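Angiopoietin-related protein 3 (Homo sapiens, PDB 6EUA) raises plasma triglycerides by inhibiting lipoprotein lipase, and through its fibrinogen-like domain, the part described here, mediates endothelial cell adhesion. Local coordinates at residues E64-Y69 with T123-H128. Residues are numbered along the deposited sequence; the frame is centred on the assembly and turned at random.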
ATOM      1  N   GLU A  64     -19.794  10.361  -7.821  1.00 35.59           N
ATOM      2  CA  GLU A  64     -19.595   9.516  -8.986  1.00 37.08           C
ATOM      3  C   GLU A  64     -20.928   9.032  -9.546  1.00 37.09           C
ATOM      4  O   GLU A  64     -21.992   9.151  -8.923  1.00 36.68           O
ATOM      5  CB  GLU A  64     -18.700   8.321  -8.632  1.00 36.02           C
ATOM      6  CG  GLU A  64     -17.212   8.612  -8.742  1.00 38.34           C
ATOM      7  CD  GLU A  64     -16.740   8.725 -10.187  1.00 47.47           C
ATOM      8  OE1 GLU A  64     -15.580   9.136 -10.393  1.00 52.46           O
ATOM      9  OE2 GLU A  64     -17.519   8.404 -11.119  1.00 50.02           O
ATOM     10  N   THR A  65     -20.844   8.469 -10.746  1.00 37.14           N
ATOM     11  CA  THR A  65     -22.001   7.966 -11.462  1.00 35.34           C
ATOM     12  C   THR A  65     -22.518   6.694 -10.810  1.00 34.53           C
ATOM     13  O   THR A  65     -21.825   6.029 -10.018  1.00 32.61           O
ATOM     14  CB  THR A  65     -21.644   7.649 -12.913  1.00 42.61           C
ATOM     15  OG1 THR A  65     -20.369   6.986 -12.958  1.00 42.75           O
ATOM     16  CG2 THR A  65     -21.570   8.925 -13.727  1.00 38.49           C
ATOM     17  N   TRP A  66     -23.743   6.337 -11.199  1.00 36.40           N
ATOM     18  CA  TRP A  66     -24.320   5.058 -10.803  1.00 36.43           C
ATOM     19  C   TRP A  66     -23.426   3.897 -11.227  1.00 35.53           C
ATOM     20  O   TRP A  66     -23.163   2.984 -10.435  1.00 36.96           O
ATOM     21  CB  TRP A  66     -25.725   4.910 -11.397  1.00 39.34           C
ATOM     22  CG  TRP A  66     -26.392   3.607 -11.069  1.00 46.56           C
ATOM     23  CD1 TRP A  66     -26.469   2.503 -11.866  1.00 49.76           C
ATOM     24  CD2 TRP A  66     -27.071   3.269  -9.851  1.00 51.18           C
ATOM     25  NE1 TRP A  66     -27.152   1.498 -11.221  1.00 51.82           N
ATOM     26  CE2 TRP A  66     -27.536   1.945  -9.985  1.00 53.18           C
ATOM     27  CE3 TRP A  66     -27.334   3.958  -8.663  1.00 46.08           C
ATOM     28  CZ2 TRP A  66     -28.245   1.299  -8.977  1.00 55.02           C
ATOM     29  CZ3 TRP A  66     -28.046   3.313  -7.664  1.00 46.31           C
ATOM     30  CH2 TRP A  66     -28.492   1.998  -7.828  1.00 51.77           C
ATOM     31  N   GLU A  67     -22.937   3.911 -12.470  1.00 36.54           N
ATOM     32  CA  GLU A  67     -22.114   2.788 -12.913  1.00 36.16           C
ATOM     33  C   GLU A  67     -20.882   2.637 -12.029  1.00 40.46           C
ATOM     34  O   GLU A  67     -20.554   1.530 -11.587  1.00 32.57           O
ATOM     35  CB  GLU A  67     -21.710   2.956 -14.377  1.00 39.99           C
ATOM     36  CG  GLU A  67     -22.860   2.800 -15.374  1.00 62.94           C
ATOM     37  CD  GLU A  67     -23.495   1.415 -15.353  1.00 72.37           C
ATOM     38  OE1 GLU A  67     -24.667   1.289 -14.915  1.00 73.52           O
ATOM     39  OE2 GLU A  67     -22.823   0.454 -15.787  1.00 76.02           O
ATOM     40  N   ASN A  68     -20.216   3.751 -11.723  1.00 32.44           N
ATOM     41  CA  ASN A  68     -19.022   3.686 -10.896  1.00 30.66           C
ATOM     42  C   ASN A  68     -19.335   3.312  -9.451  1.00 34.23           C
ATOM     43  O   ASN A  68     -18.550   2.577  -8.825  1.00 29.33           O
ATOM     44  CB  ASN A  68     -18.271   5.010 -11.004  1.00 38.46           C
ATOM     45  CG  ASN A  68     -17.444   5.086 -12.282  1.00 38.38           C
ATOM     46  OD1 ASN A  68     -17.158   4.061 -12.905  1.00 37.17           O
ATOM     47  ND2 ASN A  68     -17.103   6.296 -12.705  1.00 39.13           N
ATOM     48  N   TYR A  69     -20.469   3.774  -8.898  1.00 29.37           N
ATOM     49  CA  TYR A  69     -20.834   3.282  -7.572  1.00 31.65           C
ATOM     50  C   TYR A  69     -21.180   1.796  -7.615  1.00 33.82           C
ATOM     51  O   TYR A  69     -20.980   1.087  -6.614  1.00 28.84           O
ATOM     52  CB  TYR A  69     -21.978   4.111  -6.975  1.00 29.50           C
ATOM     53  CG  TYR A  69     -21.479   5.226  -6.064  1.00 28.70           C
ATOM     54  CD1 TYR A  69     -21.432   6.545  -6.516  1.00 29.54           C
ATOM     55  CD2 TYR A  69     -21.028   4.959  -4.767  1.00 27.46           C
ATOM     56  CE1 TYR A  69     -20.957   7.569  -5.712  1.00 29.26           C
ATOM     57  CE2 TYR A  69     -20.555   5.986  -3.942  1.00 30.56           C
ATOM     58  CZ  TYR A  69     -20.521   7.290  -4.425  1.00 32.98           C
ATOM     59  OH  TYR A  69     -20.060   8.320  -3.624  1.00 31.04           O
ATOM     60  N   THR A 123     -33.391  -4.252  -6.627  1.00 43.50           N
ATOM     61  CA  THR A 123     -33.960  -3.431  -5.564  1.00 48.36           C
ATOM     62  C   THR A 123     -33.233  -2.098  -5.401  1.00 46.41           C
ATOM     63  O   THR A 123     -33.467  -1.397  -4.409  1.00 41.30           O
ATOM     64  CB  THR A 123     -33.935  -4.180  -4.225  1.00 45.91           C
ATOM     65  OG1 THR A 123     -32.577  -4.334  -3.784  1.00 42.80           O
ATOM     66  CG2 THR A 123     -34.597  -5.554  -4.338  1.00 41.04           C
ATOM     67  N   ASN A 124     -32.374  -1.729  -6.355  1.00 44.17           N
ATOM     68  CA  ASN A 124     -31.464  -0.595  -6.192  1.00 41.91           C
ATOM     69  C   ASN A 124     -30.638  -0.756  -4.916  1.00 42.24           C
ATOM     70  O   ASN A 124     -30.416   0.200  -4.169  1.00 41.46           O
ATOM     71  CB  ASN A 124     -32.212   0.743  -6.192  1.00 41.21           C
ATOM     72  CG  ASN A 124     -32.744   1.118  -7.563  1.00 51.89           C
ATOM     73  OD1 ASN A 124     -32.072   0.929  -8.583  1.00 55.87           O
ATOM     74  ND2 ASN A 124     -33.964   1.648  -7.594  1.00 46.08           N
ATOM     75  N   TYR A 125     -30.216  -1.998  -4.650  1.00 41.57           N
ATOM     76  CA  TYR A 125     -29.306  -2.315  -3.546  1.00 41.05           C
ATOM     77  C   TYR A 125     -29.864  -1.845  -2.201  1.00 38.34           C
ATOM     78  O   TYR A 125     -29.193  -1.158  -1.426  1.00 32.16           O
ATOM     79  CB  TYR A 125     -27.914  -1.730  -3.816  1.00 37.69           C
ATOM     80  CG  TYR A 125     -27.260  -2.319  -5.049  1.00 41.69           C
ATOM     81  CD1 TYR A 125     -26.850  -3.643  -5.061  1.00 39.42           C
ATOM     82  CD2 TYR A 125     -27.069  -1.562  -6.201  1.00 43.23           C
ATOM     83  CE1 TYR A 125     -26.256  -4.195  -6.169  1.00 44.14           C
ATOM     84  CE2 TYR A 125     -26.472  -2.112  -7.329  1.00 36.74           C
ATOM     85  CZ  TYR A 125     -26.067  -3.433  -7.304  1.00 42.82           C
ATOM     86  OH  TYR A 125     -25.464  -4.020  -8.403  1.00 44.55           O
ATOM     87  N   THR A 126     -31.110  -2.231  -1.923  1.00 38.36           N
ATOM     88  CA  THR A 126     -31.800  -1.734  -0.738  1.00 33.56           C
ATOM     89  C   THR A 126     -31.156  -2.270   0.536  1.00 38.02           C
ATOM     90  O   THR A 126     -30.926  -3.475   0.673  1.00 44.20           O
ATOM     91  CB  THR A 126     -33.269  -2.115  -0.793  1.00 35.70           C
ATOM     92  OG1 THR A 126     -33.850  -1.510  -1.953  1.00 41.20           O
ATOM     93  CG2 THR A 126     -33.991  -1.610   0.440  1.00 38.64           C
ATOM     94  N   LEU A 127     -30.873  -1.365   1.467  1.00 34.40           N
ATOM     95  CA  LEU A 127     -30.171  -1.673   2.703  1.00 36.61           C
ATOM     96  C   LEU A 127     -31.129  -1.606   3.884  1.00 41.53           C
ATOM     97  O   LEU A 127     -31.913  -0.662   3.998  1.00 45.62           O
ATOM     98  CB  LEU A 127     -29.022  -0.693   2.917  1.00 37.08           C
ATOM     99  CG  LEU A 127     -28.112  -0.958   4.106  1.00 35.18           C
ATOM    100  CD1 LEU A 127     -27.212  -2.132   3.752  1.00 39.40           C
ATOM    101  CD2 LEU A 127     -27.288   0.284   4.408  1.00 34.17           C
ATOM    102  N   HIS A 128     -31.059  -2.603   4.766  1.00 42.67           N
ATOM    103  CA  HIS A 128     -31.901  -2.669   5.959  1.00 48.12           C
ATOM    104  C   HIS A 128     -30.992  -2.874   7.169  1.00 47.99           C
ATOM    105  O   HIS A 128     -30.374  -3.936   7.307  1.00 43.27           O
ATOM    106  CB  HIS A 128     -32.932  -3.796   5.832  1.00 48.97           C
ATOM    107  CG  HIS A 128     -33.876  -3.893   6.990  1.00 58.48           C
ATOM    108  ND1 HIS A 128     -33.731  -4.826   7.994  1.00 60.70           N
ATOM    109  CD2 HIS A 128     -34.985  -3.179   7.301  1.00 61.53           C
ATOM    110  CE1 HIS A 128     -34.702  -4.677   8.878  1.00 61.76           C
ATOM    111  NE2 HIS A 128     -35.479  -3.685   8.479  1.00 63.06           N
TER
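W66 alone carries this contact from the 64-69 side, reaching N124 and Y125 with the six-membered half of its indole. E64 and T65, together with N68, shape the helix start. E64 takes a hydrogen bond from the side-chain amide of N68, ND2 to OE2 at 2.7 Å. E64 OE2 lies close to the plane of the N68 amide, but the donor comes from above the carboxylate plane. T65 is the N-cap, and its OG1 accepts a weak hydrogen bond from N68 N. W66 opens the first turn. Its CG is anti to the backbone N (chi1 179°), which carries the ring out to the turn at 123-126. There W66 CH2 lies 3.8 Å from N124 OD1. Indole and amide planes stand 86° apart. N124 is an N-glycosylation site, without its glycan in this structure. W66 CZ2 is 4.2 Å from Y125 CD2, an apolar contact at the edge of the tyrosine ring. With an alanine here the indole is gone, which would probably open a gap between helix and turn and take from Y125 this apolar neighbour. Further along, Y69 N closes the first turn on T65 O. The partner turn is braced by an ST motif, with T126 N hydrogen-bonded to T123 OG1 at 3.2 Å. Y125 OH is hydrogen-bonded to E85 OE2 of helix 84-91. W66 also stacks on H153 and touches F148 of strand 147-149. The contact thus joins the start of helix 66-71 to the turn leading into strand 127-134.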